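Local coordinates for putative Glycerophosphoryl diester phosphodiesterase (PDB 3L12), which belongs to the glycerophosphoryl diester phosphodiesterase family, has a TIM-barrel type fold and carries a bound magnesium ion, at residues A72-L82 against L100-Y111; R163-L171 against D189-A200. One frame throughout, in Å; residues are numbered along the deposited sequence. Where two conformers were deposited one is given.

Contact 1: A72-L82 against L100-Y111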
loop_
_atom_site.group_PDB
_atom_site.type_symbol
_atom_site.label_atom_id
_atom_site.label_comp_id
_atom_site.label_asym_id
_atom_site.label_seq_id
_atom_site.Cartn_x
_atom_site.Cartn_y
_atom_site.Cartn_z
ATOM N N ALA A 72 10.039 -3.486 18.849
ATOM C CA ALA A 72 8.793 -3.782 18.105
ATOM C C ALA A 72 8.954 -3.770 16.582
ATOM O O ALA A 72 8.066 -4.261 15.876
ATOM C CB ALA A 72 7.665 -2.726 18.500
HETATM N N MSE A 73 10.042 -3.224 16.046
HETATM C CA MSE A 73 10.205 -3.169 14.603
HETATM C C MSE A 73 11.527 -3.750 14.114
HETATM O O MSE A 73 11.866 -3.568 12.934
HETATM C CB MSE A 73 10.063 -1.728 14.054
HETATM C CG MSE A 73 11.242 -0.790 14.330
HETATM SE SE MSE A 73 10.955 1.084 13.755
HETATM C CE MSE A 73 9.232 1.177 14.565
ATOM N N THR A 74 12.276 -4.411 14.997
ATOM C CA THR A 74 13.601 -4.874 14.654
ATOM C C THR A 74 13.874 -6.310 14.971
ATOM O O THR A 74 13.624 -6.774 16.094
ATOM C CB THR A 74 14.654 -4.011 15.405
ATOM O OG1 THR A 74 14.342 -2.599 15.370
ATOM C CG2 THR A 74 16.037 -4.187 14.822
ATOM N N ARG A 75 14.366 -7.023 13.954
ATOM C CA ARG A 75 14.758 -8.410 14.137
ATOM C C ARG A 75 16.244 -8.558 13.972
ATOM O O ARG A 75 16.919 -7.804 13.191
ATOM C CB ARG A 75 14.061 -9.329 13.153
ATOM C CG ARG A 75 12.622 -9.622 13.450
ATOM C CD ARG A 75 11.844 -10.168 12.263
ATOM N NE ARG A 75 11.520 -9.113 11.317
ATOM C CZ ARG A 75 11.102 -9.317 10.068
ATOM N NH1 ARG A 75 11.054 -10.524 9.533
ATOM N NH2 ARG A 75 10.744 -8.278 9.322
ATOM N N ASP A 76 16.781 -9.549 14.694
ATOM C CA ASP A 76 18.177 -9.898 14.653
ATOM C C ASP A 76 18.594 -10.625 13.361
ATOM O O ASP A 76 17.799 -10.839 12.465
ATOM C CB ASP A 76 18.568 -10.666 15.939
ATOM C CG ASP A 76 17.927 -12.059 16.070
ATOM O OD1 ASP A 76 17.600 -12.677 15.027
ATOM O OD2 ASP A 76 17.839 -12.565 17.223
ATOM N N GLY A 77 19.840 -11.039 13.343
ATOM C CA GLY A 77 20.378 -11.697 12.148
ATOM C C GLY A 77 19.797 -13.070 11.863
ATOM O O GLY A 77 19.989 -13.560 10.757
ATOM N N GLN A 78 19.149 -13.698 12.853
ATOM C CA GLN A 78 18.461 -14.964 12.687
ATOM C C GLN A 78 16.998 -14.807 12.315
ATOM O O GLN A 78 16.321 -15.790 11.964
ATOM C CB GLN A 78 18.580 -15.790 13.971
ATOM C CG GLN A 78 19.963 -16.325 14.215
ATOM C CD GLN A 78 20.992 -15.313 14.599
ATOM O OE1 GLN A 78 20.825 -14.592 15.609
ATOM N NE2 GLN A 78 22.048 -15.208 13.817
ATOM N N GLY A 79 16.474 -13.600 12.404
ATOM C CA GLY A 79 15.088 -13.328 12.131
ATOM C C GLY A 79 14.187 -13.200 13.348
ATOM O O GLY A 79 12.939 -13.098 13.216
ATOM N N HIS A 80 14.767 -13.204 14.548
ATOM C CA HIS A 80 13.968 -13.120 15.782
ATOM C C HIS A 80 13.917 -11.666 16.302
ATOM O O HIS A 80 14.940 -10.953 16.216
ATOM C CB HIS A 80 14.543 -14.028 16.830
ATOM C CG HIS A 80 14.205 -15.462 16.634
ATOM N ND1 HIS A 80 12.907 -15.899 16.592
ATOM C CD2 HIS A 80 14.990 -16.560 16.513
ATOM C CE1 HIS A 80 12.904 -17.211 16.429
ATOM N NE2 HIS A 80 14.153 -17.633 16.372
ATOM N N TRP A 81 12.796 -11.250 16.905
ATOM C CA TRP A 81 12.662 -9.912 17.440
ATOM C C TRP A 81 13.711 -9.632 18.510
ATOM O O TRP A 81 14.056 -10.509 19.319
ATOM C CB TRP A 81 11.254 -9.662 18.080
ATOM C CG TRP A 81 10.165 -9.853 17.063
ATOM C CD1 TRP A 81 9.362 -10.910 16.934
ATOM C CD2 TRP A 81 9.904 -9.005 15.948
ATOM N NE1 TRP A 81 8.553 -10.785 15.827
ATOM C CE2 TRP A 81 8.851 -9.599 15.216
ATOM C CE3 TRP A 81 10.385 -7.767 15.557
ATOM C CZ2 TRP A 81 8.352 -9.043 14.061
ATOM C CZ3 TRP A 81 9.867 -7.167 14.417
ATOM C CH2 TRP A 81 8.846 -7.796 13.681
ATOM N N LEU A 82 14.227 -8.391 18.508
ATOM C CA LEU A 82 15.187 -7.979 19.521
ATOM C C LEU A 82 14.457 -7.969 20.857
ATOM O O LEU A 82 13.249 -7.749 20.900
ATOM C CB LEU A 82 15.819 -6.625 19.212
ATOM C CG LEU A 82 16.612 -6.432 17.910
ATOM C CD1 LEU A 82 17.472 -5.165 17.983
ATOM C CD2 LEU A 82 17.489 -7.607 17.619
ATOM N N LEU A 100 20.518 -5.944 10.719
ATOM C CA LEU A 100 19.172 -6.125 11.280
ATOM C C LEU A 100 18.049 -5.974 10.287
ATOM O O LEU A 100 18.209 -5.392 9.225
ATOM C CB LEU A 100 18.979 -5.166 12.441
ATOM C CG LEU A 100 20.087 -5.151 13.516
ATOM C CD1 LEU A 100 19.872 -3.996 14.506
ATOM C CD2 LEU A 100 20.181 -6.494 14.219
ATOM N N ASP A 101 16.889 -6.478 10.675
ATOM C CA ASP A 101 15.724 -6.436 9.774
ATOM C C ASP A 101 14.622 -5.521 10.305
ATOM O O ASP A 101 14.085 -5.741 11.397
ATOM C CB ASP A 101 15.201 -7.850 9.600
ATOM C CG ASP A 101 14.330 -8.048 8.359
ATOM O OD1 ASP A 101 13.719 -7.102 7.823
ATOM O OD2 ASP A 101 14.266 -9.219 7.871
ATOM N N VAL A 102 14.255 -4.513 9.501
ATOM C CA VAL A 102 13.221 -3.536 9.843
ATOM C C VAL A 102 12.035 -3.640 8.853
ATOM O O VAL A 102 11.274 -2.692 8.669
ATOM C CB VAL A 102 13.821 -2.133 9.983
ATOM C CG1 VAL A 102 14.874 -2.131 11.056
ATOM C CG2 VAL A 102 14.363 -1.615 8.588
ATOM N N GLY A 103 11.835 -4.820 8.280
ATOM C CA GLY A 103 10.761 -4.999 7.287
ATOM C C GLY A 103 9.347 -5.169 7.800
ATOM O O GLY A 103 8.422 -5.247 6.996
ATOM N N GLY A 104 9.159 -5.217 9.098
ATOM C CA GLY A 104 7.821 -5.362 9.625
ATOM C C GLY A 104 7.802 -5.037 11.071
ATOM O O GLY A 104 8.808 -4.678 11.674
ATOM N N LEU A 105 6.603 -5.217 11.602
ATOM C CA LEU A 105 6.342 -4.945 13.002
ATOM C C LEU A 105 5.916 -6.239 13.726
ATOM O O LEU A 105 5.311 -7.137 13.139
ATOM C CB LEU A 105 5.196 -3.976 13.143
ATOM C CG LEU A 105 5.463 -2.554 12.635
ATOM C CD1 LEU A 105 4.177 -1.659 12.793
ATOM C CD2 LEU A 105 6.654 -1.966 13.323
ATOM N N ASP A 106 6.239 -6.291 15.010
ATOM C CA ASP A 106 5.824 -7.364 15.921
ATOM C C ASP A 106 4.382 -7.123 16.347
ATOM O O ASP A 106 4.071 -6.244 17.183
ATOM C CB ASP A 106 6.765 -7.396 17.141
ATOM C CG ASP A 106 6.510 -8.565 18.067
ATOM O OD1 ASP A 106 5.437 -9.247 17.979
ATOM O OD2 ASP A 106 7.374 -8.754 18.953
ATOM N N GLY A 107 3.471 -7.972 15.818
ATOM C CA GLY A 107 2.039 -7.791 16.070
ATOM C C GLY A 107 1.602 -8.055 17.500
ATOM O O GLY A 107 0.414 -7.784 17.833
ATOM N N ARG A 108 2.506 -8.545 18.373
ATOM C CA ARG A 108 2.217 -8.759 19.821
ATOM C C ARG A 108 2.330 -7.519 20.639
ATOM O O ARG A 108 1.995 -7.506 21.840
ATOM C CB ARG A 108 3.224 -9.758 20.432
ATOM C CG ARG A 108 3.152 -11.116 19.732
ATOM C CD ARG A 108 4.255 -12.048 20.189
ATOM N NE ARG A 108 5.569 -11.475 19.901
ATOM C CZ ARG A 108 6.699 -11.950 20.414
ATOM N NH1 ARG A 108 6.704 -13.043 21.186
ATOM N NH2 ARG A 108 7.819 -11.325 20.187
ATOM N N THR A 109 2.868 -6.467 20.041
ATOM C CA THR A 109 3.235 -5.286 20.760
ATOM C C THR A 109 2.229 -4.129 20.604
ATOM O O THR A 109 1.430 -4.085 19.693
ATOM C CB THR A 109 4.626 -4.774 20.295
ATOM O OG1 THR A 109 4.566 -4.216 18.963
ATOM C CG2 THR A 109 5.704 -5.932 20.373
ATOM N N VAL A 110 2.353 -3.182 21.517
ATOM C CA VAL A 110 1.529 -1.950 21.493
ATOM C C VAL A 110 1.707 -1.271 20.128
ATOM O O VAL A 110 0.739 -0.937 19.443
ATOM C CB VAL A 110 1.907 -1.034 22.657
ATOM C CG1 VAL A 110 1.179 0.382 22.558
ATOM C CG2 VAL A 110 1.563 -1.682 24.073
ATOM N N TYR A 111 2.955 -1.111 19.721
ATOM C CA TYR A 111 3.246 -0.414 18.499
ATOM C C TYR A 111 2.725 -1.196 17.308
ATOM O O TYR A 111 2.096 -0.585 16.413
ATOM C CB TYR A 111 4.728 -0.197 18.357
ATOM C CG TYR A 111 5.133 0.804 17.304
ATOM C CD1 TYR A 111 5.268 2.138 17.609
ATOM C CD2 TYR A 111 5.526 0.384 16.043
ATOM C CE1 TYR A 111 5.728 3.060 16.641
ATOM C CE2 TYR A 111 5.973 1.280 15.080
ATOM C CZ TYR A 111 6.081 2.620 15.412
ATOM O OH TYR A 111 6.561 3.506 14.458
HETATM O O HOH W 1 11.237 -6.130 11.326
#

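Contact 2: R163-L171 against D189-A200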
loop_
_atom_site.group_PDB
_atom_site.type_symbol
_atom_site.label_atom_id
_atom_site.label_comp_id
_atom_site.label_asym_id
_atom_site.label_seq_id
_atom_site.Cartn_x
_atom_site.Cartn_y
_atom_site.Cartn_z
ATOM N N ARG A 163 27.060 18.099 16.856
ATOM C CA ARG A 163 25.752 18.532 16.359
ATOM C C ARG A 163 25.898 19.265 15.003
ATOM O O ARG A 163 25.111 19.026 14.074
ATOM C CB ARG A 163 25.055 19.407 17.394
ATOM C CG ARG A 163 24.647 18.629 18.654
ATOM C CD ARG A 163 24.284 19.562 19.821
ATOM N NE ARG A 163 23.306 20.585 19.437
ATOM C CZ ARG A 163 22.001 20.381 19.249
ATOM N NH1 ARG A 163 21.466 19.164 19.386
ATOM N NH2 ARG A 163 21.209 21.409 18.913
ATOM N N ALA A 164 26.929 20.103 14.884
ATOM C CA ALA A 164 27.208 20.829 13.630
ATOM C C ALA A 164 27.614 19.831 12.541
ATOM O O ALA A 164 27.299 20.009 11.355
ATOM C CB ALA A 164 28.329 21.883 13.812
ATOM N N GLU A 165 28.346 18.793 12.951
ATOM C CA GLU A 165 28.771 17.736 12.040
ATOM C C GLU A 165 27.564 16.982 11.479
ATOM O O GLU A 165 27.559 16.581 10.324
ATOM C CB GLU A 165 29.709 16.765 12.719
ATOM C CG GLU A 165 31.128 17.321 12.938
ATOM C CD GLU A 165 31.941 16.474 13.907
ATOM O OE1 GLU A 165 31.525 15.337 14.197
ATOM O OE2 GLU A 165 32.984 16.957 14.376
HETATM N N MSE A 166 26.557 16.766 12.308
HETATM C CA MSE A 166 25.319 16.087 11.839
HETATM C C MSE A 166 24.710 16.889 10.704
HETATM O O MSE A 166 24.402 16.370 9.633
HETATM C CB MSE A 166 24.315 15.937 12.962
HETATM C CG MSE A 166 22.924 15.536 12.438
HETATM SE SE MSE A 166 21.736 14.976 13.822
HETATM C CE MSE A 166 20.701 13.985 12.635
ATOM N N VAL A 167 24.535 18.186 10.956
ATOM C CA VAL A 167 23.961 19.076 9.966
ATOM C C VAL A 167 24.793 19.045 8.682
ATOM O O VAL A 167 24.253 18.867 7.590
ATOM C CB VAL A 167 23.784 20.513 10.526
ATOM C CG1 VAL A 167 23.390 21.510 9.375
ATOM C CG2 VAL A 167 22.735 20.538 11.610
ATOM N N ALA A 168 26.099 19.105 8.805
ATOM C CA ALA A 168 26.960 19.127 7.619
ATOM C C ALA A 168 26.872 17.825 6.805
ATOM O O ALA A 168 26.931 17.847 5.550
ATOM C CB ALA A 168 28.418 19.420 8.020
ATOM N N ALA A 169 26.778 16.710 7.522
ATOM C CA ALA A 169 26.673 15.406 6.910
ATOM C C ALA A 169 25.344 15.240 6.144
ATOM O O ALA A 169 25.334 14.746 5.038
ATOM C CB ALA A 169 26.869 14.304 7.999
ATOM N N VAL A 170 24.250 15.659 6.765
ATOM C CA VAL A 170 22.949 15.648 6.113
ATOM C C VAL A 170 22.997 16.529 4.866
ATOM O O VAL A 170 22.585 16.139 3.766
ATOM C CB VAL A 170 21.856 16.079 7.105
ATOM C CG1 VAL A 170 20.546 16.364 6.397
ATOM C CG2 VAL A 170 21.692 14.999 8.174
ATOM N N LEU A 171 23.567 17.720 4.985
ATOM C CA LEU A 171 23.643 18.640 3.817
ATOM C C LEU A 171 24.502 18.104 2.675
ATOM O O LEU A 171 24.168 18.304 1.509
ATOM C CB LEU A 171 24.140 20.013 4.244
ATOM C CG LEU A 171 23.105 20.784 5.069
ATOM C CD1 LEU A 171 23.721 22.054 5.688
ATOM C CD2 LEU A 171 21.855 21.133 4.230
ATOM N N ASP A 189 14.302 19.961 17.480
ATOM C CA ASP A 189 15.539 20.593 18.051
ATOM C C ASP A 189 15.682 21.945 17.375
ATOM O O ASP A 189 16.294 22.077 16.307
ATOM C CB ASP A 189 16.723 19.652 17.776
ATOM C CG ASP A 189 17.968 19.990 18.571
ATOM O OD1 ASP A 189 18.160 21.170 18.861
ATOM O OD2 ASP A 189 18.743 19.032 18.866
ATOM N N TRP A 190 15.107 22.959 17.998
ATOM C CA TRP A 190 15.059 24.275 17.432
ATOM C C TRP A 190 16.451 24.903 17.353
ATOM O O TRP A 190 16.718 25.660 16.434
ATOM C CB TRP A 190 14.090 25.115 18.250
ATOM C CG TRP A 190 12.616 24.802 18.045
ATOM C CD1 TRP A 190 12.077 23.681 17.492
ATOM C CD2 TRP A 190 11.511 25.612 18.468
ATOM N NE1 TRP A 190 10.703 23.766 17.495
ATOM C CE2 TRP A 190 10.331 24.932 18.104
ATOM C CE3 TRP A 190 11.408 26.866 19.069
ATOM C CZ2 TRP A 190 9.063 25.474 18.299
ATOM C CZ3 TRP A 190 10.137 27.387 19.305
ATOM C CH2 TRP A 190 8.985 26.683 18.905
ATOM N N ALA A 191 17.332 24.568 18.297
ATOM C CA ALA A 191 18.680 25.105 18.231
ATOM C C ALA A 191 19.354 24.554 16.998
ATOM O O ALA A 191 20.058 25.278 16.326
ATOM C CB ALA A 191 19.490 24.793 19.529
ATOM N N LEU A 192 19.121 23.277 16.699
ATOM C CA LEU A 192 19.683 22.631 15.520
ATOM C C LEU A 192 19.196 23.303 14.235
ATOM O O LEU A 192 19.953 23.399 13.279
ATOM C CB LEU A 192 19.391 21.115 15.497
ATOM C CG LEU A 192 20.304 20.212 14.645
ATOM C CD1 LEU A 192 21.750 20.186 15.168
ATOM C CD2 LEU A 192 19.724 18.763 14.554
ATOM N N LEU A 193 17.949 23.784 14.221
ATOM C CA LEU A 193 17.411 24.477 13.054
ATOM C C LEU A 193 18.169 25.806 12.837
ATOM O O LEU A 193 18.353 26.234 11.712
ATOM C CB LEU A 193 15.893 24.697 13.166
ATOM C CG LEU A 193 15.051 23.436 13.156
ATOM C CD1 LEU A 193 13.592 23.772 13.494
ATOM C CD2 LEU A 193 15.171 22.695 11.796
ATOM N N GLY A 194 18.629 26.436 13.914
ATOM C CA GLY A 194 19.465 27.626 13.789
ATOM C C GLY A 194 20.765 27.299 13.086
ATOM O O GLY A 194 21.251 28.100 12.287
ATOM N N GLU A 195 21.328 26.142 13.407
ATOM C CA GLU A 195 22.561 25.659 12.784
ATOM C C GLU A 195 22.297 25.299 11.315
ATOM O O GLU A 195 23.104 25.630 10.452
ATOM C CB GLU A 195 23.158 24.503 13.572
ATOM C CG GLU A 195 24.487 23.933 13.050
ATOM C CD GLU A 195 25.632 24.940 13.069
ATOM O OE1 GLU A 195 25.635 25.877 13.911
ATOM O OE2 GLU A 195 26.542 24.811 12.204
ATOM N N CYS A 196 21.150 24.695 11.014
ATOM C CA CYS A 196 20.816 24.421 9.600
ATOM C C CYS A 196 20.810 25.711 8.762
ATOM O O CYS A 196 21.295 25.732 7.640
ATOM C CB CYS A 196 19.448 23.775 9.486
ATOM S SG CYS A 196 19.346 22.090 10.162
ATOM N N ARG A 197 20.189 26.747 9.302
ATOM C CA ARG A 197 20.022 28.007 8.616
ATOM C C ARG A 197 21.372 28.651 8.373
ATOM O O ARG A 197 21.588 29.257 7.337
ATOM C CB ARG A 197 19.130 28.957 9.414
ATOM C CG ARG A 197 18.795 30.221 8.667
ATOM C CD ARG A 197 17.910 31.178 9.425
ATOM N NE ARG A 197 16.704 30.499 9.912
ATOM C CZ ARG A 197 16.490 30.099 11.167
ATOM N NH1 ARG A 197 17.375 30.336 12.139
ATOM N NH2 ARG A 197 15.350 29.484 11.477
ATOM N N ARG A 198 22.276 28.532 9.336
ATOM C CA ARG A 198 23.622 29.067 9.136
ATOM C C ARG A 198 24.410 28.273 8.101
ATOM O O ARG A 198 25.166 28.874 7.322
ATOM C CB ARG A 198 24.400 29.176 10.457
ATOM C CG ARG A 198 23.930 30.306 11.330
ATOM C CD ARG A 198 24.876 30.455 12.540
ATOM N NE ARG A 198 24.760 29.304 13.420
ATOM C CZ ARG A 198 23.838 29.146 14.370
ATOM N NH1 ARG A 198 22.902 30.066 14.580
ATOM N NH2 ARG A 198 23.835 28.031 15.092
ATOM N N GLN A 199 24.265 26.953 8.076
ATOM C CA GLN A 199 24.967 26.153 7.077
ATOM C C GLN A 199 24.284 26.074 5.689
ATOM O O GLN A 199 24.966 25.783 4.706
ATOM C CB GLN A 199 25.201 24.722 7.574
ATOM C CG GLN A 199 26.159 24.587 8.733
ATOM C CD GLN A 199 26.547 23.153 9.016
ATOM O OE1 GLN A 199 26.702 22.332 8.095
ATOM N NE2 GLN A 199 26.664 22.826 10.296
ATOM N N ALA A 200 22.983 26.359 5.623
ATOM C CA ALA A 200 22.193 26.201 4.391
ATOM C C ALA A 200 21.019 27.174 4.395
ATOM O O ALA A 200 19.876 26.761 4.489
ATOM C CB ALA A 200 21.714 24.764 4.284
#

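Contact 1: A72-L82 against L100-Y111
Trp81 and Asp106 meet because their first torsions turn them to each other. The Trp81 ring is set beside its own backbone N (chi1 -60°), while the Asp106 carboxylate is swung anti to the backbone N (chi1 -174°). Asp106 CB then lies over the six-membered ring of Trp81, 3.6 Å from its centroid, in a CH-pi contact. The carboxylate stacks over the five-membered ring of the indole, with the ring and carboxylate planes 16° apart. Arg75 CG packs on the opposite face, toward the rim, so the indole is sandwiched between Arg75 of its own segment and Asp106 of the other.

Arg108 fixes the carboxylate by gripping it side-on: NE goes to Asp106 OD1 and NH2 to Asp106 OD2, both at 2.9 Å. Arg108 N also binds OD1, from above the carboxylate plane, which makes an Asx turn.

The guanidinium of Arg75 lies flat against the Asp101 carboxylate. Asp101 OD1 is 3.5 Å from Arg75 NH2 and well out of the guanidinium plane, so only the charges attract. The N-H groups go elsewhere: NH2 to a water and Leu121 O, NH1 to Thr122. Asp101 in turn accepts from the backbone of Gly123 and Ile124. The water is also held by Asp101 O and Gly104 N.

Beyond the tryptophan, Met73 CB meets Leu105 CD2. In the conformer given, Met73 CE comes close to Tyr111 CE2; a second was deposited, so this touch is less certain. The Tyr111 hydroxyl is hydrogen-bonded to Glu32 and Arg27.

Asp106 N donates to Ala72 O. Arg75 N to Asp101 O is 2.9 Å and Asp101 N to Arg75 O 2.8 Å. This is a single antiparallel bridge, a hydrogen-bonded pair between two loops of the insertion that follows strand 61-63 in this TIM-barrel type fold.

Contact 2: R163-L171 against D189-A200
Val167 is the apolar centre, where two outer helices of the TIM-barrel type fold pack. It is a knob in the hole formed by Leu192, Glu195, Cys196 and Gln199. Its CG2 branch meets Leu192 CD1 at 3.7 Å and lies near Cys196 SG. Its CG1 branch lies against the amide carbon of Gln199. Beneath this centre, Val167, Leu192 and Cys196 also rest on Leu150 of strand 145-150. The helix segments cross at -53°, with their axes 9.7 Å apart at closest approach.

Toward the C-terminal ends, Leu171 closes the apolar layer. Its CD2 reaches Ala200 CB at 3.6 Å, and CD1 touches Gln199 CB. Gln199 is the answering knob, set among Ala164, Val167, Ala168 and Leu171. Its side chain runs extended beyond CG, which carries the amide across to the other helix. There NE2 donates to Ala164 O at 3.1 Å, almost straight at 172°. This carbonyl also takes the helical bond from Ala168 N, and the two donors come from opposite faces of its plane. The second N-H of Gln199 NE2 goes to Glu195 OE2, 2.8 Å away, on the anti lone pair. Glu195 OE1 forms a salt bridge with Arg198 NH2. Two bonds, both close to the amide plane, thus fix the rotation of the group.

At the other end Arg163 bends at chi3 and passes Leu192 CD1, which lies over one face of the guanidinium. Arg163 grips Asp189 end-on in a salt bridge, with Arg163 NH1 2.8 Å from Asp189 OD2 and Arg163 NH2 3.1 Å from Asp189 OD1. Asp189 is the N-cap of helix 190-199, and its OD2 is bonded to Ser152 as well. Leu192 N donates to Asp189 OD1 from above the carboxylate plane, on the same face as Arg163 NH2.

How the contacts relate
Contact 1 closes before contact 2 opens along the chain. Their centres are 32 Å apart and their nearest atoms about 16 Å, so they do not touch. Contact 1 lies in the region after strand 61-63 and reaches the start of helix 110-114; its centre is about 21 Å from the centre of the chain. Here Leu105 and Arg108 also pack on the second subunit. Contact 2 joins helices 160-176 and 190-199 outside parallel strands 145-150 and 183-187. The magnesium site of Glu50, Asp52 and Glu149 draws on strands 48-55 and 145-150. Contact 1 thus lies in the insertion, and contact 2 in the barrel's outer layer; they share no helix or strand.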